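Local coordinates for exopolysaccharide biosynthesis protein (Pantoea stewartii subsp. stewartii DC283, PDB 6TGF) that modifies biofilm glycans, probably as an exopolysaccharide hydrolase, and has a bacteriophage tailspike-like parallel beta-helix fold, at residues L682-G685 with K686-V689; T106-K109 with G110-D113. All coordinates share one frame; numbering follows the deposited sequence.

In the fold
From the N terminus, the chain first reaches contact 2 (106-109 with 110-113), inside the head-binding-like region, where edge strand 105-107 of a small antiparallel sheet turns straight into helix 109-117. The chain then passes a small mixed sheet, the coils of the parallel beta-helix and two five-stranded antiparallel sheets before contact 1 (682-685 with 686-689), at the hairpin of strands 680-683 and 688-691. Contact 1 closes a hairpin loop; contact 2 closes the short connection from strand to helix. The two follow in series, neither nested nor crossing, with centres about 126 Å apart on opposite sides of the chain's centre. Contact 2 touches no other protein chain, whereas contact 1 lies at the subunit interfaces of the trimer.

Contact 1: L682-G685 with K686-V689; sequences LHNG and KAGV
Leu682 and Val689 form an antiparallel hydrogen-bonded pair at the base of a beta hairpin, with Leu682 N to Val689 O at 2.9 Å and Val689 N to Leu682 O at 2.8 Å. His683 and Gly688 make the next, non-hydrogen-bonded pair; Gly688 has no side chain, and its CA lies 3.9 Å from His683 CA. The loop is then closed by the backbone bond from Asn684 N to Ala687 O, 3.1 Å. Within it, OD1 of Asn684 accepts Lys686 N, the bond that defines an Asx turn, and Ala687 N as well. Ala687 N lies in the plane of the amide carbonyl, 2.9 Å from Asn684 OD1, while Lys686 N approaches the same oxygen from above that plane, at 3.1 Å. With CG between the backbone N and the carbonyl carbon (chi1 68°), the amide lies across the turn. Asn684 ND2 faces the second subunit and gives hydrogen bonds to Gln678 O and Asn692 O there, so both ends of the amide are held.

On the opposite face from His683, Leu682 CB and Val689 CG1 are loosely apposed at 4.3 Å. Both residues pack against their own counterparts in the third subunit, and Val689 also touches Leu697 and Leu699 of the next strand. Leu682 and His683 pair with a strand of the second subunit, carrying the sheet across the interface. The His683 imidazole bridges turn and interface: NE2 donates to Gly610 O of the second subunit, while ND1 weakly accepts Gly685 N at its ring edge, 3.0 Å away.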
ATOM      1  N   LEU B 682      -1.267  14.557  54.362  1.00 44.42           N
ATOM      2  CA  LEU B 682       0.108  14.760  53.833  1.00 44.39           C
ATOM      3  C   LEU B 682       1.109  14.506  54.967  1.00 44.44           C
ATOM      4  O   LEU B 682       1.110  15.292  55.935  1.00 44.64           O
ATOM      5  CB  LEU B 682       0.218  16.187  53.282  1.00 44.21           C
ATOM      6  CG  LEU B 682       1.572  16.574  52.687  1.00 44.32           C
ATOM      7  CD1 LEU B 682       1.939  15.680  51.511  1.00 44.29           C
ATOM      8  CD2 LEU B 682       1.573  18.033  52.259  1.00 44.46           C
ATOM      9  N   HIS B 683       1.913  13.443  54.858  1.00 44.36           N
ATOM     10  CA  HIS B 683       2.853  12.984  55.916  1.00 44.71           C
ATOM     11  C   HIS B 683       4.105  12.353  55.294  1.00 44.97           C
ATOM     12  O   HIS B 683       4.251  12.417  54.058  1.00 44.93           O
ATOM     13  CB  HIS B 683       2.133  12.021  56.872  1.00 44.78           C
ATOM     14  CG  HIS B 683       1.640  10.772  56.221  1.00 44.65           C
ATOM     15  ND1 HIS B 683       2.461   9.688  55.976  1.00 44.80           N
ATOM     16  CD2 HIS B 683       0.413  10.422  55.781  1.00 44.50           C
ATOM     17  CE1 HIS B 683       1.763   8.729  55.404  1.00 44.82           C
ATOM     18  NE2 HIS B 683       0.502   9.155  55.273  1.00 44.60           N
ATOM     19  N   ASN B 684       4.981  11.795  56.137  1.00 45.55           N
ATOM     20  CA  ASN B 684       6.206  11.051  55.732  1.00 46.03           C
ATOM     21  C   ASN B 684       6.258   9.684  56.435  1.00 46.39           C
ATOM     22  O   ASN B 684       7.306   9.020  56.336  1.00 46.62           O
ATOM     23  CB  ASN B 684       7.466  11.872  56.020  1.00 46.15           C
ATOM     24  CG  ASN B 684       7.732  12.065  57.499  1.00 46.24           C
ATOM     25  OD1 ASN B 684       6.833  11.925  58.324  1.00 46.08           O
ATOM     26  ND2 ASN B 684       8.964  12.393  57.848  1.00 46.69           N
ATOM     27  N   GLY B 685       5.180   9.287  57.122  1.00 46.59           N
ATOM     28  CA  GLY B 685       5.067   7.998  57.834  1.00 47.08           C
ATOM     29  C   GLY B 685       5.340   8.138  59.323  1.00 47.51           C
ATOM     30  O   GLY B 685       5.087   7.162  60.056  1.00 47.54           O
ATOM     31  N   LYS B 686       5.830   9.307  59.753  1.00 47.98           N
ATOM     32  CA  LYS B 686       6.196   9.623  61.161  1.00 48.49           C
ATOM     33  C   LYS B 686       5.393  10.839  61.641  1.00 48.18           C
ATOM     34  O   LYS B 686       4.691  10.718  62.666  1.00 48.03           O
ATOM     35  CB  LYS B 686       7.699   9.899  61.270  1.00 49.10           C
ATOM     36  CG  LYS B 686       8.598   8.678  61.129  1.00 49.79           C
ATOM     37  CD  LYS B 686      10.075   9.015  61.166  1.00 50.51           C
ATOM     38  CE  LYS B 686      10.932   7.917  61.761  1.00 51.30           C
ATOM     39  NZ  LYS B 686      10.830   6.652  60.998  1.00 51.62           N
ATOM     40  N   ALA B 687       5.507  11.965  60.926  1.00 47.97           N
ATOM     41  CA  ALA B 687       4.830  13.250  61.222  1.00 47.80           C
ATOM     42  C   ALA B 687       4.133  13.768  59.959  1.00 47.44           C
ATOM     43  O   ALA B 687       4.456  13.277  58.861  1.00 47.52           O
ATOM     44  CB  ALA B 687       5.839  14.245  61.738  1.00 48.05           C
ATOM     45  N   GLY B 688       3.215  14.726  60.115  1.00 47.13           N
ATOM     46  CA  GLY B 688       2.525  15.382  58.989  1.00 46.72           C
ATOM     47  C   GLY B 688       1.285  16.146  59.417  1.00 46.46           C
ATOM     48  O   GLY B 688       1.159  16.466  60.617  1.00 46.51           O
ATOM     49  N   VAL B 689       0.403  16.424  58.453  1.00 46.11           N
ATOM     50  CA  VAL B 689      -0.808  17.282  58.609  1.00 45.87           C
ATOM     51  C   VAL B 689      -1.965  16.629  57.841  1.00 45.64           C
ATOM     52  O   VAL B 689      -1.688  15.873  56.889  1.00 45.63           O
ATOM     53  CB  VAL B 689      -0.525  18.720  58.126  1.00 45.78           C
ATOM     54  CG1 VAL B 689      -0.036  18.755  56.684  1.00 45.59           C
ATOM     55  CG2 VAL B 689      -1.721  19.641  58.309  1.00 45.77           C
TER

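Contact 2: T106-K109 with G110-D113; sequences TLNK and GNFD. With EDO (1,2-ethanediol), chain C.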
ATOM      1  N   THR B 106      17.157 -32.873 -62.343  1.00 39.95           N
ATOM      2  CA  THR B 106      15.697 -33.043 -62.563  1.00 40.18           C
ATOM      3  C   THR B 106      15.013 -33.297 -61.215  1.00 40.16           C
ATOM      4  O   THR B 106      15.433 -34.237 -60.515  1.00 39.96           O
ATOM      5  CB  THR B 106      15.422 -34.183 -63.552  1.00 40.35           C
ATOM      6  OG1 THR B 106      16.116 -33.889 -64.764  1.00 40.52           O
ATOM      7  CG2 THR B 106      13.952 -34.376 -63.845  1.00 40.60           C
ATOM      8  N   LEU B 107      14.005 -32.487 -60.876  1.00 40.57           N
ATOM      9  CA  LEU B 107      13.186 -32.630 -59.641  1.00 40.83           C
ATOM     10  C   LEU B 107      11.755 -33.026 -60.020  1.00 41.31           C
ATOM     11  O   LEU B 107      11.158 -32.347 -60.875  1.00 41.48           O
ATOM     12  CB  LEU B 107      13.196 -31.311 -58.862  1.00 40.77           C
ATOM     13  CG  LEU B 107      14.567 -30.780 -58.441  1.00 40.48           C
ATOM     14  CD1 LEU B 107      14.408 -29.603 -57.490  1.00 40.44           C
ATOM     15  CD2 LEU B 107      15.418 -31.861 -57.793  1.00 40.32           C
ATOM     16  N   ASN B 108      11.247 -34.094 -59.399  1.00 41.68           N
ATOM     17  CA  ASN B 108       9.858 -34.608 -59.544  1.00 42.19           C
ATOM     18  C   ASN B 108       9.596 -35.584 -58.391  1.00 42.50           C
ATOM     19  O   ASN B 108      10.583 -36.009 -57.758  1.00 42.65           O
ATOM     20  CB  ASN B 108       9.625 -35.237 -60.922  1.00 42.26           C
ATOM     21  CG  ASN B 108      10.598 -36.348 -61.254  1.00 42.00           C
ATOM     22  OD1 ASN B 108      10.850 -37.229 -60.436  1.00 41.99           O
ATOM     23  ND2 ASN B 108      11.138 -36.323 -62.461  1.00 41.90           N
ATOM     24  N   LYS B 109       8.329 -35.924 -58.128  1.00 43.01           N
ATOM     25  CA  LYS B 109       7.927 -36.769 -56.968  1.00 43.13           C
ATOM     26  C   LYS B 109       8.799 -38.030 -56.924  1.00 42.66           C
ATOM     27  O   LYS B 109       9.342 -38.329 -55.842  1.00 42.63           O
ATOM     28  CB  LYS B 109       6.445 -37.151 -57.027  1.00 43.83           C
ATOM     29  CG  LYS B 109       6.023 -38.166 -55.972  1.00 44.33           C
ATOM     30  CD  LYS B 109       4.548 -38.178 -55.658  1.00 45.02           C
ATOM     31  CE  LYS B 109       4.161 -39.337 -54.763  1.00 45.44           C
ATOM     32  NZ  LYS B 109       3.887 -40.566 -55.542  1.00 45.72           N
ATOM     33  N   GLY B 110       8.920 -38.736 -58.054  1.00 42.19           N
ATOM     34  CA  GLY B 110       9.727 -39.965 -58.187  1.00 41.84           C
ATOM     35  C   GLY B 110      11.144 -39.765 -57.678  1.00 41.18           C
ATOM     36  O   GLY B 110      11.603 -40.596 -56.868  1.00 41.14           O
ATOM     37  N   ASN B 111      11.806 -38.695 -58.129  1.00 40.65           N
ATOM     38  CA  ASN B 111      13.199 -38.337 -57.742  1.00 40.22           C
ATOM     39  C   ASN B 111      13.238 -37.950 -56.259  1.00 39.85           C
ATOM     40  O   ASN B 111      14.184 -38.381 -55.568  1.00 39.70           O
ATOM     41  CB  ASN B 111      13.773 -37.230 -58.631  1.00 40.05           C
ATOM     42  CG  ASN B 111      14.222 -37.729 -59.989  1.00 40.04           C
ATOM     43  OD1 ASN B 111      14.008 -38.889 -60.338  1.00 40.07           O
ATOM     44  ND2 ASN B 111      14.852 -36.861 -60.764  1.00 39.91           N
ATOM     45  N   PHE B 112      12.257 -37.173 -55.789  1.00 39.64           N
ATOM     46  CA  PHE B 112      12.122 -36.757 -54.366  1.00 39.47           C
ATOM     47  C   PHE B 112      12.005 -38.001 -53.479  1.00 39.56           C
ATOM     48  O   PHE B 112      12.667 -38.047 -52.424  1.00 39.31           O
ATOM     49  CB  PHE B 112      10.914 -35.839 -54.155  1.00 39.40           C
ATOM     50  CG  PHE B 112      11.078 -34.426 -54.654  1.00 39.30           C
ATOM     51  CD1 PHE B 112      12.263 -33.730 -54.463  1.00 39.14           C
ATOM     52  CD2 PHE B 112      10.029 -33.776 -55.284  1.00 39.51           C
ATOM     53  CE1 PHE B 112      12.402 -32.426 -54.914  1.00 39.14           C
ATOM     54  CE2 PHE B 112      10.167 -32.471 -55.732  1.00 39.54           C
ATOM     55  CZ  PHE B 112      11.353 -31.798 -55.546  1.00 39.33           C
ATOM     56  N   ASP B 113      11.191 -38.973 -53.902  1.00 40.02           N
ATOM     57  CA  ASP B 113      10.941 -40.240 -53.164  1.00 40.17           C
ATOM     58  C   ASP B 113      12.251 -41.034 -53.081  1.00 40.14           C
ATOM     59  O   ASP B 113      12.630 -41.413 -51.958  1.00 40.16           O
ATOM     60  CB  ASP B 113       9.814 -41.049 -53.815  1.00 40.40           C
ATOM     61  CG  ASP B 113       8.440 -40.407 -53.693  1.00 40.43           C
ATOM     62  OD1 ASP B 113       8.215 -39.673 -52.710  1.00 39.95           O
ATOM     63  OD2 ASP B 113       7.603 -40.648 -54.585  1.00 40.66           O
TER
HETATM   64  C1  EDO C 813       4.801 -38.221 -51.347  1.00 72.81           C
HETATM   65  O1  EDO C 813       5.683 -39.159 -50.765  1.00 72.34           O
HETATM   66  C2  EDO C 813       3.913 -37.558 -50.358  1.00 73.11           C
HETATM   67  O2  EDO C 813       4.608 -36.860 -49.341  1.00 73.06           O
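One face of the Phe112 ring is overlapped by the backbone of Asn108, whose N sits 4.1 Å from the ring plane, offset toward the rim, at the point where a strand passes into an N-capped helix. Leu107 CB approaches the same ring obliquely, 3.8 Å from Phe112 CZ. Met59 also touches the phenylalanine, and a tetraethylene glycol, probably from the crystallisation liquor, is bound close by. Asn108 is the N-cap of helix 109-117: its OD1 accepts Asn111 N at 2.9 Å, nearly in line with the side-chain carbonyl. Placing CG between the backbone N and the carbonyl carbon (chi1 56°) folds the amide over the first turn, where it can take up an N-H that has no preceding helical carbonyl. The regular helical bonds begin at once, with Asn108 O receiving Phe112 N at 2.8 Å and Lys109 O receiving Asp113 N.

Asn111 does not return the cap with its own side chain. Its amide, turned 50° from that of Asn108, reaches back to the strand, and ND2 donates to Thr106 O at 2.7 Å, coming from above that carbonyl's plane although the oxygen lies in the plane of the Asn111 amide. Asn108 caps the first turn, and Asn111 ties that turn back to the end of the strand. One turn along the helix surface, the Lys109 chain runs past the Asp113 carboxylate; CG is 3.3 Å from OD2, and NZ makes only a long salt bridge to OD2 at 3.8 Å. The other carboxylate oxygen, Asp113 OD1, accepts Trp64 NE1 and, at 3.2 Å, O1 of a 1,2-ethanediol probably from the crystallisation liquor.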